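Local coordinates for protein nisin leader peptide-processing serine protease NisP (Lactococcus lactis subsp. lactis, PDB 4MZD) that probably acts as a subtilisin-like serine endopeptidase that removes the leader peptide from the precursor of the lantibiotic nisin, at residues M75-N80 against Y309-T314; G159-V164 against W336-T341. All coordinates share one frame; numbering follows the deposited sequence.

Contact 1 (M75-N80 against Y309-T314); sequences MKYVTN and YAPAGT
Tyr-77 and Val-78, on the short helix 73-79, face the last two residues of strand 308-311, with 7.6 Å between the CA atoms of Tyr-77 and Pro-311 and 7.5 Å between those of Val-78 and Ala-310. Spacing of this order is too wide for backbone pairing, and the contact is made by side chains alone. Pro-311 turns its ring toward the helix and divides it between two partners. Its CD lies 3.4 Å from Val-78 CG1, closer than carbon atoms usually pack, while its CG is 3.9 Å from the same methyl. Pro-311 CG also meets Tyr-77 CD2 at 3.8 Å, obliquely to the ring. The ring lies there because Tyr-77 CG stands anti to the backbone N (chi1 -171°). Tyr-77 CB, placed by the backbone, is itself 4.0 Å from Pro-311 CG. In the subtilase fold, strand 308-311 runs parallel to strand 286-291 in the central sheet, and Ala-310 bonds through its backbone to Gly-289 and Ile-291. The proline therefore joins a helix near the start of the modelled chain to the large mixed sheet. Ile-291 also touches Tyr-77. Val-78 shares a backbone hydrogen bond with Ile-397 of helix 397-402, whose side chain packs on it, and Pro-311 O is hydrogen-bonded to Lys-358 NZ of helix 356-370. Next to Val-78, Thr-79 OG1 bonds to both Met-75 O, at 2.8 Å and from above the carbonyl plane, and Gly-82 N.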
# COMPACT_ATOMS: atom_id res chain seq x y z
N MET A 75 1.36 5.74 -14.23
CA MET A 75 2.75 6.11 -14.02
C MET A 75 3.05 7.43 -14.73
O MET A 75 3.76 8.28 -14.20
CB MET A 75 3.67 4.98 -14.50
CG MET A 75 4.96 4.80 -13.72
SD MET A 75 4.72 4.58 -11.93
CE MET A 75 4.14 2.90 -11.68
N LYS A 76 2.51 7.60 -15.93
CA LYS A 76 2.67 8.88 -16.63
C LYS A 76 2.13 10.02 -15.76
O LYS A 76 2.71 11.11 -15.72
CB LYS A 76 1.95 8.87 -17.97
CG LYS A 76 2.52 7.92 -19.00
CD LYS A 76 1.72 8.01 -20.28
CE LYS A 76 2.15 6.99 -21.31
NZ LYS A 76 1.41 7.22 -22.58
N TYR A 77 1.03 9.76 -15.07
CA TYR A 77 0.38 10.78 -14.27
C TYR A 77 1.30 11.34 -13.18
O TYR A 77 1.38 12.55 -12.97
CB TYR A 77 -0.91 10.22 -13.66
CG TYR A 77 -1.77 11.26 -12.99
CD1 TYR A 77 -2.80 11.88 -13.67
CD2 TYR A 77 -1.55 11.62 -11.66
CE1 TYR A 77 -3.60 12.83 -13.06
CE2 TYR A 77 -2.34 12.56 -11.04
CZ TYR A 77 -3.36 13.17 -11.74
OH TYR A 77 -4.14 14.11 -11.11
N VAL A 78 2.00 10.46 -12.47
CA VAL A 78 2.82 10.91 -11.34
C VAL A 78 4.26 11.29 -11.69
O VAL A 78 4.95 11.91 -10.88
CB VAL A 78 2.82 9.89 -10.18
CG1 VAL A 78 1.42 9.69 -9.63
CG2 VAL A 78 3.43 8.56 -10.61
N THR A 79 4.70 10.92 -12.90
CA THR A 79 6.07 11.19 -13.35
C THR A 79 6.17 12.32 -14.38
O THR A 79 7.26 12.59 -14.88
CB THR A 79 6.71 9.94 -14.01
OG1 THR A 79 5.98 9.61 -15.20
CG2 THR A 79 6.78 8.75 -13.06
N ASN A 80 5.05 12.96 -14.69
CA ASN A 80 4.99 13.91 -15.80
C ASN A 80 5.44 13.23 -17.09
O ASN A 80 6.39 13.68 -17.74
CB ASN A 80 5.82 15.16 -15.53
CG ASN A 80 5.17 16.07 -14.51
OD1 ASN A 80 4.05 15.83 -14.08
ND2 ASN A 80 5.88 17.12 -14.13
N TYR A 309 -2.98 11.30 -2.25
CA TYR A 309 -3.64 10.42 -3.21
C TYR A 309 -2.75 10.16 -4.41
O TYR A 309 -1.97 11.03 -4.82
CB TYR A 309 -4.98 11.04 -3.65
CG TYR A 309 -5.96 11.16 -2.51
CD1 TYR A 309 -6.93 10.19 -2.29
CD2 TYR A 309 -5.90 12.24 -1.63
CE1 TYR A 309 -7.82 10.29 -1.24
CE2 TYR A 309 -6.77 12.34 -0.57
CZ TYR A 309 -7.72 11.37 -0.38
OH TYR A 309 -8.61 11.46 0.68
N ALA A 310 -2.85 8.96 -4.96
CA ALA A 310 -2.10 8.63 -6.17
C ALA A 310 -2.94 7.67 -7.01
O ALA A 310 -3.93 7.11 -6.53
CB ALA A 310 -0.75 8.04 -5.82
N PRO A 311 -2.57 7.48 -8.29
CA PRO A 311 -3.45 6.68 -9.15
C PRO A 311 -3.67 5.24 -8.70
O PRO A 311 -2.71 4.47 -8.53
CB PRO A 311 -2.74 6.74 -10.51
CG PRO A 311 -2.06 8.08 -10.48
CD PRO A 311 -1.55 8.20 -9.06
N ALA A 312 -4.95 4.90 -8.54
CA ALA A 312 -5.43 3.59 -8.11
C ALA A 312 -6.44 3.00 -9.09
O ALA A 312 -6.77 1.82 -8.99
CB ALA A 312 -6.06 3.68 -6.73
N GLY A 313 -6.95 3.82 -10.00
CA GLY A 313 -7.94 3.38 -10.97
C GLY A 313 -9.38 3.63 -10.53
O GLY A 313 -9.65 4.44 -9.63
N THR A 314 -10.30 2.95 -11.19
CA THR A 314 -11.72 3.12 -10.92
C THR A 314 -12.49 1.86 -11.25
O THR A 314 -12.15 1.13 -12.19
CB THR A 314 -12.30 4.29 -11.73
OG1 THR A 314 -13.70 4.42 -11.44
CG2 THR A 314 -12.16 4.07 -13.22

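Contact 2 (G159-V164 against W336-T341); sequences GNILGV and WLFTTT
Ile-161, in the irregular segment 159-164, comes closest to strand 337-340 at Thr-339, where the two CA atoms are 7.2 Å apart. Its side chain bridges that gap and makes all the cross-segment contacts with two branches. The CG2 methyl meets Phe-338 at the ring edge, near the ring plane, 3.7 Å from CD2 and 3.8 Å from CE2, so this is edge packing and not a CH-pi contact over the face. The other branch extends from CG1 to CD1 (chi2 166°) and ends against the strand backbone, with CD1 3.7 Å from both Thr-339 CA and Thr-340 N. Thr-340 N is buried against this CD1 with no partner in the model. Thr-340 CG2 flanks Ile-161 CD1 at 3.8 Å, while Thr-340 OG1 sits between the backbone N and the carbonyl carbon (chi1 50°) and bonds to Thr-149 O. Phe-68 and Gln-72 also touch the isoleucine. This is buried packing in the subtilase domain, between a beta hairpin and the loop after helix 147-156, which carries the predicted charge-relay residue His-147. Thr-339 points its CB away from the loop, and its OG1 bonds to Glu-150 O and Gln-154 NE2. Ile-161 thus packs on a hairpin, strand 337-340 paired antiparallel with strand 346-349, whose threonines are held by helix 147-156.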
# COMPACT_ATOMS: atom_id res chain seq x y z
N GLY A 159 11.80 -2.60 -16.60
CA GLY A 159 11.90 -3.40 -17.80
C GLY A 159 10.76 -3.09 -18.75
O GLY A 159 10.66 -1.99 -19.28
N ASN A 160 9.89 -4.07 -18.95
CA ASN A 160 8.79 -3.88 -19.90
C ASN A 160 7.75 -2.88 -19.39
O ASN A 160 7.07 -2.24 -20.19
CB ASN A 160 8.17 -5.24 -20.24
CG ASN A 160 9.22 -6.24 -20.68
OD1 ASN A 160 10.11 -5.92 -21.47
ND2 ASN A 160 9.13 -7.46 -20.17
N ILE A 161 7.64 -2.77 -18.07
CA ILE A 161 6.98 -1.63 -17.44
C ILE A 161 7.98 -0.99 -16.48
O ILE A 161 9.02 -1.58 -16.15
CB ILE A 161 5.68 -2.00 -16.67
CG1 ILE A 161 5.97 -2.84 -15.43
CG2 ILE A 161 4.69 -2.69 -17.59
CD1 ILE A 161 4.81 -2.93 -14.50
N LEU A 162 7.64 0.22 -16.04
CA LEU A 162 8.46 0.97 -15.10
C LEU A 162 7.67 1.29 -13.84
O LEU A 162 6.50 1.70 -13.90
CB LEU A 162 8.92 2.29 -15.72
CG LEU A 162 9.87 2.13 -16.90
CD1 LEU A 162 10.11 3.47 -17.58
CD2 LEU A 162 11.19 1.50 -16.47
N GLY A 163 8.31 1.10 -12.69
CA GLY A 163 7.78 1.58 -11.43
C GLY A 163 8.09 3.05 -11.24
O GLY A 163 8.66 3.69 -12.13
N VAL A 164 7.74 3.60 -10.08
CA VAL A 164 8.06 5.00 -9.82
C VAL A 164 9.56 5.22 -9.63
O VAL A 164 10.05 6.32 -9.87
CB VAL A 164 7.32 5.57 -8.59
CG1 VAL A 164 5.83 5.71 -8.87
CG2 VAL A 164 7.60 4.75 -7.33
N TRP A 336 -8.14 0.67 -15.18
CA TRP A 336 -7.33 -0.18 -14.32
C TRP A 336 -5.87 0.04 -14.69
O TRP A 336 -5.57 0.66 -15.72
CB TRP A 336 -7.74 -1.64 -14.42
CG TRP A 336 -9.09 -1.93 -13.81
CD1 TRP A 336 -9.94 -1.03 -13.22
CD2 TRP A 336 -9.74 -3.21 -13.74
NE1 TRP A 336 -11.07 -1.68 -12.79
CE2 TRP A 336 -10.97 -3.01 -13.09
CE3 TRP A 336 -9.39 -4.50 -14.15
CZ2 TRP A 336 -11.86 -4.06 -12.85
CZ3 TRP A 336 -10.27 -5.54 -13.91
CH2 TRP A 336 -11.50 -5.31 -13.27
N LEU A 337 -4.97 -0.44 -13.86
CA LEU A 337 -3.57 -0.18 -14.12
C LEU A 337 -2.78 -1.47 -14.33
O LEU A 337 -3.07 -2.53 -13.78
CB LEU A 337 -2.96 0.75 -13.07
CG LEU A 337 -2.95 0.19 -11.66
CD1 LEU A 337 -1.60 -0.39 -11.34
CD2 LEU A 337 -3.30 1.28 -10.65
N PHE A 338 -1.79 -1.35 -15.18
CA PHE A 338 -1.04 -2.48 -15.70
C PHE A 338 0.21 -2.67 -14.85
O PHE A 338 1.02 -1.76 -14.73
CB PHE A 338 -0.66 -2.13 -17.14
CG PHE A 338 -0.16 -3.28 -17.95
CD1 PHE A 338 -1.01 -4.28 -18.37
CD2 PHE A 338 1.16 -3.32 -18.34
CE1 PHE A 338 -0.52 -5.32 -19.16
CE2 PHE A 338 1.65 -4.35 -19.11
CZ PHE A 338 0.81 -5.34 -19.54
N THR A 339 0.37 -3.85 -14.27
CA THR A 339 1.50 -4.09 -13.39
C THR A 339 2.01 -5.53 -13.50
O THR A 339 1.39 -6.39 -14.14
CB THR A 339 1.16 -3.70 -11.95
OG1 THR A 339 2.37 -3.58 -11.19
CG2 THR A 339 0.23 -4.72 -11.32
N THR A 340 3.16 -5.77 -12.88
CA THR A 340 3.77 -7.09 -12.83
C THR A 340 2.96 -8.04 -11.96
O THR A 340 2.43 -7.63 -10.94
CB THR A 340 5.18 -6.99 -12.21
OG1 THR A 340 5.11 -6.24 -11.00
CG2 THR A 340 6.13 -6.25 -13.14
N THR A 341 2.87 -9.31 -12.33
CA THR A 341 2.21 -10.27 -11.45
C THR A 341 2.95 -11.61 -11.39
O THR A 341 3.96 -11.81 -12.08
CB THR A 341 0.71 -10.40 -11.77
OG1 THR A 341 0.05 -11.09 -10.70
CG2 THR A 341 0.49 -11.12 -13.08

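Overall arrangement
Contacts 1 and 2 have centres 12 Å apart, on the same side of the chain's centre, and their segments alternate along the sequence. They touch directly. Met-75 SD lies 3.4 Å from Val-164 CG1, and Met-75 CE is 3.5 Å from Leu-162 O, so helix 73-79 rests on segment 159-164. Between segments 309-314 and 336-341, Thr-314 O and Trp-336 NE1 approach to 3.1 Å. Contact 2 lies nearer the predicted charge relay than contact 1 does. Between side chains, Thr-339 of contact 2 is about 9 Å from both Ser-353 and His-147, and Pro-311 of contact 1 about 12 Å from Ser-353.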